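Local coordinates for protein tyrosine--tRNA ligase (Pyrococcus horikoshii, PDB 2CYC) that probably catalyses the ATP-dependent attachment of tyrosine to its cognate tRNA, in two steps through a tyrosyl-adenylate intermediate, at residues Asn8-Lys13 / Glu22-Leu27; Thr15-Thr20 / Asp189-His194. One frame throughout, in Å; residues are numbered along the deposited sequence.

The chain starts with helix 3-11, runs through strand 15-19 and continues into helix 21-30. Contact 1 brings the two helices together and closes a short loop that holds the strand. Contact 2 starts from that strand and reaches residues 189-194, so it closes a long loop. Each contact has one segment within the loop of the other, so the two cross along the chain. They also adjoin where the end of helix 3-11 meets the strand, V10 with T15 and L11 with V18. The centres of contact 1 and contact 2 are about 13 Å apart. Together they tie the N-terminal helix pair and the strand between them to the tyrosine-binding region of the catalytic domain.

Contact 1: residues Asn8-Lys13 / Glu22-Leu27; sequences NLVLKK and ENLRHL
The carbonyl oxygen of V10, whose side chain meets L24, has two partners at the end of helix 3-11. V10 O is hydrogen-bonded to T15 OG1 and to K57 NZ, and K57 NZ also bonds L9 O and K12 O. This lysine therefore gathers carbonyls at the C-terminal end of the helix, where a positive charge is likely to be welcome. K12 N still bonds N8 O at 2.8 Å, but K12 is the first residue to depart from helical backbone angles.

The contact between the helices is wholly apolar. The V10 and L24 side chains point at one another and meet end on. V10 CG1 lies 3.8 Å from L24 CD2, and V10 CB is 3.9 Å from the same L24 CD2 methyl. In L24, CG is anti to the backbone N (chi1 172°), and this carries CD2 across to the other helix. L11 runs alongside L24 the other way. L11 CD2 touches L24 CD2 at 3.9 Å. A single methyl of L24 thus meets both neighbours.

V10 and L24 are buried. V10 also rests on V221 of strand 214-223, while L27 packs on L216 and V219 of that strand. The arrangement is a helix-strand-helix unit, with both helices packed on the central sheet of the class I synthetase catalytic domain.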
# COMPACT_ATOMS: atom_id res chain seq x y z
N ASN A 8 -9.42 36.10 -5.72
CA ASN A 8 -10.16 36.06 -6.98
C ASN A 8 -9.40 35.32 -8.08
O ASN A 8 -10.01 34.66 -8.92
CB ASN A 8 -10.48 37.48 -7.47
CG ASN A 8 -11.59 38.13 -6.67
OD1 ASN A 8 -12.38 37.46 -6.01
ND2 ASN A 8 -11.65 39.45 -6.73
N LEU A 9 -8.08 35.43 -8.10
CA LEU A 9 -7.28 34.73 -9.10
C LEU A 9 -7.46 33.22 -8.90
O LEU A 9 -7.56 32.46 -9.86
CB LEU A 9 -5.79 35.10 -8.96
CG LEU A 9 -5.02 36.03 -9.92
CD1 LEU A 9 -5.84 36.40 -11.13
CD2 LEU A 9 -4.58 37.27 -9.15
N VAL A 10 -7.50 32.78 -7.64
CA VAL A 10 -7.66 31.36 -7.36
C VAL A 10 -9.08 30.92 -7.72
O VAL A 10 -9.30 29.85 -8.28
CB VAL A 10 -7.40 31.05 -5.86
CG1 VAL A 10 -7.75 29.59 -5.54
CG2 VAL A 10 -5.95 31.32 -5.53
N LEU A 11 -10.04 31.79 -7.41
CA LEU A 11 -11.46 31.53 -7.65
C LEU A 11 -11.96 31.65 -9.09
O LEU A 11 -12.94 31.00 -9.44
CB LEU A 11 -12.29 32.45 -6.75
CG LEU A 11 -12.52 32.02 -5.30
CD1 LEU A 11 -13.55 30.92 -5.27
CD2 LEU A 11 -11.22 31.54 -4.66
N LYS A 12 -11.31 32.45 -9.92
CA LYS A 12 -11.79 32.63 -11.29
C LYS A 12 -11.86 31.35 -12.12
O LYS A 12 -11.05 30.43 -11.96
CB LYS A 12 -10.94 33.67 -12.02
CG LYS A 12 -9.47 33.35 -12.07
CD LYS A 12 -8.68 34.43 -12.81
CE LYS A 12 -8.99 34.46 -14.30
NZ LYS A 12 -7.93 35.16 -15.07
N LYS A 13 -12.86 31.31 -13.02
CA LYS A 13 -13.06 30.16 -13.89
C LYS A 13 -11.76 29.87 -14.61
O LYS A 13 -11.01 30.79 -14.92
CB LYS A 13 -14.17 30.43 -14.91
CG LYS A 13 -15.55 30.42 -14.29
CD LYS A 13 -16.65 30.54 -15.34
CE LYS A 13 -17.96 29.97 -14.81
NZ LYS A 13 -18.31 30.49 -13.45
N GLU A 22 -12.27 30.04 3.09
CA GLU A 22 -11.84 30.50 4.40
C GLU A 22 -10.41 30.05 4.71
O GLU A 22 -9.60 30.84 5.21
CB GLU A 22 -12.79 29.98 5.48
CG GLU A 22 -12.27 30.20 6.89
CD GLU A 22 -13.18 29.62 7.96
OE1 GLU A 22 -12.76 29.58 9.13
OE2 GLU A 22 -14.33 29.22 7.63
N ASN A 23 -10.08 28.79 4.42
CA ASN A 23 -8.73 28.31 4.71
C ASN A 23 -7.72 28.97 3.77
O ASN A 23 -6.59 29.27 4.16
CB ASN A 23 -8.65 26.79 4.59
CG ASN A 23 -7.31 26.24 5.09
OD1 ASN A 23 -6.76 25.30 4.52
ND2 ASN A 23 -6.80 26.83 6.16
N LEU A 24 -8.15 29.21 2.53
CA LEU A 24 -7.29 29.85 1.54
C LEU A 24 -6.90 31.24 2.03
O LEU A 24 -5.73 31.63 1.98
CB LEU A 24 -8.02 29.97 0.20
CG LEU A 24 -7.34 30.79 -0.91
CD1 LEU A 24 -6.08 30.08 -1.40
CD2 LEU A 24 -8.33 31.00 -2.05
N ARG A 25 -7.89 32.00 2.48
CA ARG A 25 -7.67 33.35 2.98
C ARG A 25 -6.74 33.28 4.19
O ARG A 25 -5.83 34.10 4.34
CB ARG A 25 -9.01 33.99 3.36
CG ARG A 25 -8.89 35.36 4.03
CD ARG A 25 -10.28 35.94 4.21
NE ARG A 25 -10.29 37.10 5.10
CZ ARG A 25 -11.40 37.75 5.44
NH1 ARG A 25 -11.34 38.79 6.25
NH2 ARG A 25 -12.57 37.35 4.95
N HIS A 26 -6.98 32.31 5.05
CA HIS A 26 -6.16 32.10 6.23
C HIS A 26 -4.71 31.90 5.79
O HIS A 26 -3.79 32.53 6.33
CB HIS A 26 -6.67 30.87 6.99
CG HIS A 26 -5.84 30.50 8.18
ND1 HIS A 26 -5.61 31.36 9.23
CD2 HIS A 26 -5.19 29.35 8.48
CE1 HIS A 26 -4.86 30.75 10.13
NE2 HIS A 26 -4.60 29.53 9.71
N LEU A 27 -4.49 31.02 4.81
CA LEU A 27 -3.13 30.78 4.34
C LEU A 27 -2.47 32.05 3.81
O LEU A 27 -1.30 32.29 4.06
CB LEU A 27 -3.11 29.70 3.24
CG LEU A 27 -3.56 28.29 3.63
CD1 LEU A 27 -3.12 27.31 2.55
CD2 LEU A 27 -2.97 27.90 4.97

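Contact 2: residues Thr15-Thr20 / Asp189-His194. With TYR (tyrosine), chain C.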
# COMPACT_ATOMS: atom_id res chain seq x y z
N THR A 15 -12.09 27.53 -12.33
CA THR A 15 -12.25 26.97 -10.99
C THR A 15 -13.73 26.68 -10.78
O THR A 15 -14.59 27.49 -11.13
CB THR A 15 -11.82 27.96 -9.89
OG1 THR A 15 -10.41 28.15 -9.94
CG2 THR A 15 -12.22 27.44 -8.51
N GLU A 16 -14.03 25.52 -10.21
CA GLU A 16 -15.42 25.14 -9.95
C GLU A 16 -15.67 25.01 -8.46
O GLU A 16 -16.77 25.25 -7.97
CB GLU A 16 -15.75 23.82 -10.65
CG GLU A 16 -17.12 23.25 -10.28
CD GLU A 16 -17.50 22.01 -11.09
OE1 GLU A 16 -18.44 21.30 -10.67
OE2 GLU A 16 -16.86 21.75 -12.13
N GLU A 17 -14.64 24.62 -7.72
CA GLU A 17 -14.78 24.44 -6.29
C GLU A 17 -13.47 24.69 -5.55
O GLU A 17 -12.40 24.36 -6.04
CB GLU A 17 -15.25 22.99 -6.00
CG GLU A 17 -15.40 22.65 -4.51
CD GLU A 17 -15.72 21.17 -4.27
OE1 GLU A 17 -16.66 20.89 -3.50
OE2 GLU A 17 -15.02 20.27 -4.81
N VAL A 18 -13.58 25.29 -4.37
CA VAL A 18 -12.42 25.53 -3.53
C VAL A 18 -12.76 25.07 -2.12
O VAL A 18 -13.76 25.51 -1.55
CB VAL A 18 -12.03 27.02 -3.47
CG1 VAL A 18 -10.86 27.21 -2.48
CG2 VAL A 18 -11.60 27.50 -4.84
N LEU A 19 -11.95 24.16 -1.58
CA LEU A 19 -12.14 23.68 -0.21
C LEU A 19 -10.93 24.14 0.61
O LEU A 19 -9.88 23.49 0.56
CB LEU A 19 -12.22 22.15 -0.18
CG LEU A 19 -13.25 21.47 -1.07
CD1 LEU A 19 -13.07 19.96 -1.05
CD2 LEU A 19 -14.65 21.86 -0.60
N THR A 20 -11.02 25.27 1.31
CA THR A 20 -12.21 26.14 1.36
C THR A 20 -11.69 27.57 1.20
O THR A 20 -10.50 27.84 1.41
CB THR A 20 -12.92 26.09 2.74
OG1 THR A 20 -12.04 26.63 3.74
CG2 THR A 20 -13.29 24.65 3.13
N ASP A 189 -13.04 15.61 -10.74
CA ASP A 189 -13.12 14.18 -10.50
C ASP A 189 -12.06 13.63 -9.54
O ASP A 189 -12.08 12.44 -9.20
CB ASP A 189 -13.11 13.38 -11.82
CG ASP A 189 -11.92 13.72 -12.72
OD1 ASP A 189 -11.00 14.45 -12.30
OD2 ASP A 189 -11.91 13.24 -13.87
N GLN A 190 -11.15 14.48 -9.11
CA GLN A 190 -10.11 14.06 -8.18
C GLN A 190 -10.42 14.53 -6.77
O GLN A 190 -9.65 14.25 -5.85
CB GLN A 190 -8.76 14.66 -8.59
CG GLN A 190 -8.33 14.33 -10.00
CD GLN A 190 -8.23 12.85 -10.21
OE1 GLN A 190 -7.45 12.17 -9.54
NE2 GLN A 190 -9.01 12.34 -11.15
N ARG A 191 -11.54 15.23 -6.58
CA ARG A 191 -11.87 15.80 -5.27
C ARG A 191 -11.88 14.85 -4.08
O ARG A 191 -11.56 15.26 -2.96
CB ARG A 191 -13.21 16.57 -5.33
CG ARG A 191 -14.46 15.70 -5.36
CD ARG A 191 -15.70 16.57 -5.53
NE ARG A 191 -15.83 17.55 -4.45
CZ ARG A 191 -16.31 17.27 -3.25
NH1 ARG A 191 -16.38 18.22 -2.32
NH2 ARG A 191 -16.72 16.04 -2.97
N LYS A 192 -12.22 13.59 -4.31
CA LYS A 192 -12.24 12.64 -3.20
C LYS A 192 -10.88 12.53 -2.52
O LYS A 192 -10.81 12.45 -1.29
CB LYS A 192 -12.68 11.26 -3.69
CG LYS A 192 -14.17 11.15 -3.93
CD LYS A 192 -14.50 9.78 -4.51
CE LYS A 192 -15.98 9.65 -4.81
NZ LYS A 192 -16.26 8.30 -5.38
N ALA A 193 -9.81 12.52 -3.31
CA ALA A 193 -8.47 12.40 -2.75
C ALA A 193 -8.13 13.62 -1.90
O ALA A 193 -7.43 13.52 -0.89
CB ALA A 193 -7.44 12.25 -3.88
N HIS A 194 -8.63 14.78 -2.33
CA HIS A 194 -8.36 16.01 -1.61
C HIS A 194 -9.19 16.10 -0.32
O HIS A 194 -8.72 16.65 0.68
CB HIS A 194 -8.60 17.20 -2.55
CG HIS A 194 -7.59 17.27 -3.67
ND1 HIS A 194 -7.70 18.14 -4.73
CD2 HIS A 194 -6.42 16.61 -3.85
CE1 HIS A 194 -6.65 18.01 -5.52
NE2 HIS A 194 -5.85 17.09 -5.01
N TYR C . -5.32 10.67 -10.36
CA TYR C . -4.92 11.73 -11.33
C TYR C . -5.62 11.53 -12.67
O TYR C . -6.26 10.46 -12.84
CB TYR C . -3.39 11.72 -11.53
CG TYR C . -2.61 12.07 -10.27
CD1 TYR C . -2.76 13.31 -9.66
CD2 TYR C . -1.72 11.15 -9.71
CE1 TYR C . -2.04 13.63 -8.49
CE2 TYR C . -0.99 11.47 -8.56
CZ TYR C . -1.16 12.70 -7.95
OH TYR C . -0.45 13.00 -6.80
OXT TYR C . -5.52 12.42 -13.53
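E17 and R191 cross at about a right angle, and their charged ends meet side-on. R191 offers NE and NH1, one to each carboxylate oxygen. R191 NE to E17 OE2 is 2.9 Å and nearly straight (175°). E17 OE2 lies in the guanidinium plane and accepts through its syn lone pair. R191 NH1 to E17 OE1 is also 2.9 Å but more bent, and E17 OE1 is tilted out of the guanidinium plane; the two planes stand 35° apart. The extended E17 chain reaches across, and the R191 chain bends at chi3 (-59°) to bring NE and NH1 to it. L19 also crosses R191 at about a right angle, with L19 CD1 3.9 Å from R191 NH1.

E17 OE2 has a second partner, H222 ND1, and H222 NE2 bonds H194 ND1. H222 lies opposite both E16 and E17, a classic beta bulge in strand 15-19. A leucine in place of R191 would probably leave the E17 carboxylate without its charged mate, held by H222 but freer to turn.

Next to R191, Q190 turns to the bound tyrosine. Q190 OE1 accepts a hydrogen bond from the tyrosine N at 2.7 Å and another from Q172 NE2. Q190 NE2 reaches D189 OD1 at 3.1 Å from above the carboxylate plane. D189 also pairs with K251 of the KMSKS motif. The E17-R191 salt bridge joins strand 15-19 to segment 189-194, beside the tyrosine pocket of the class I synthetase Rossmann fold.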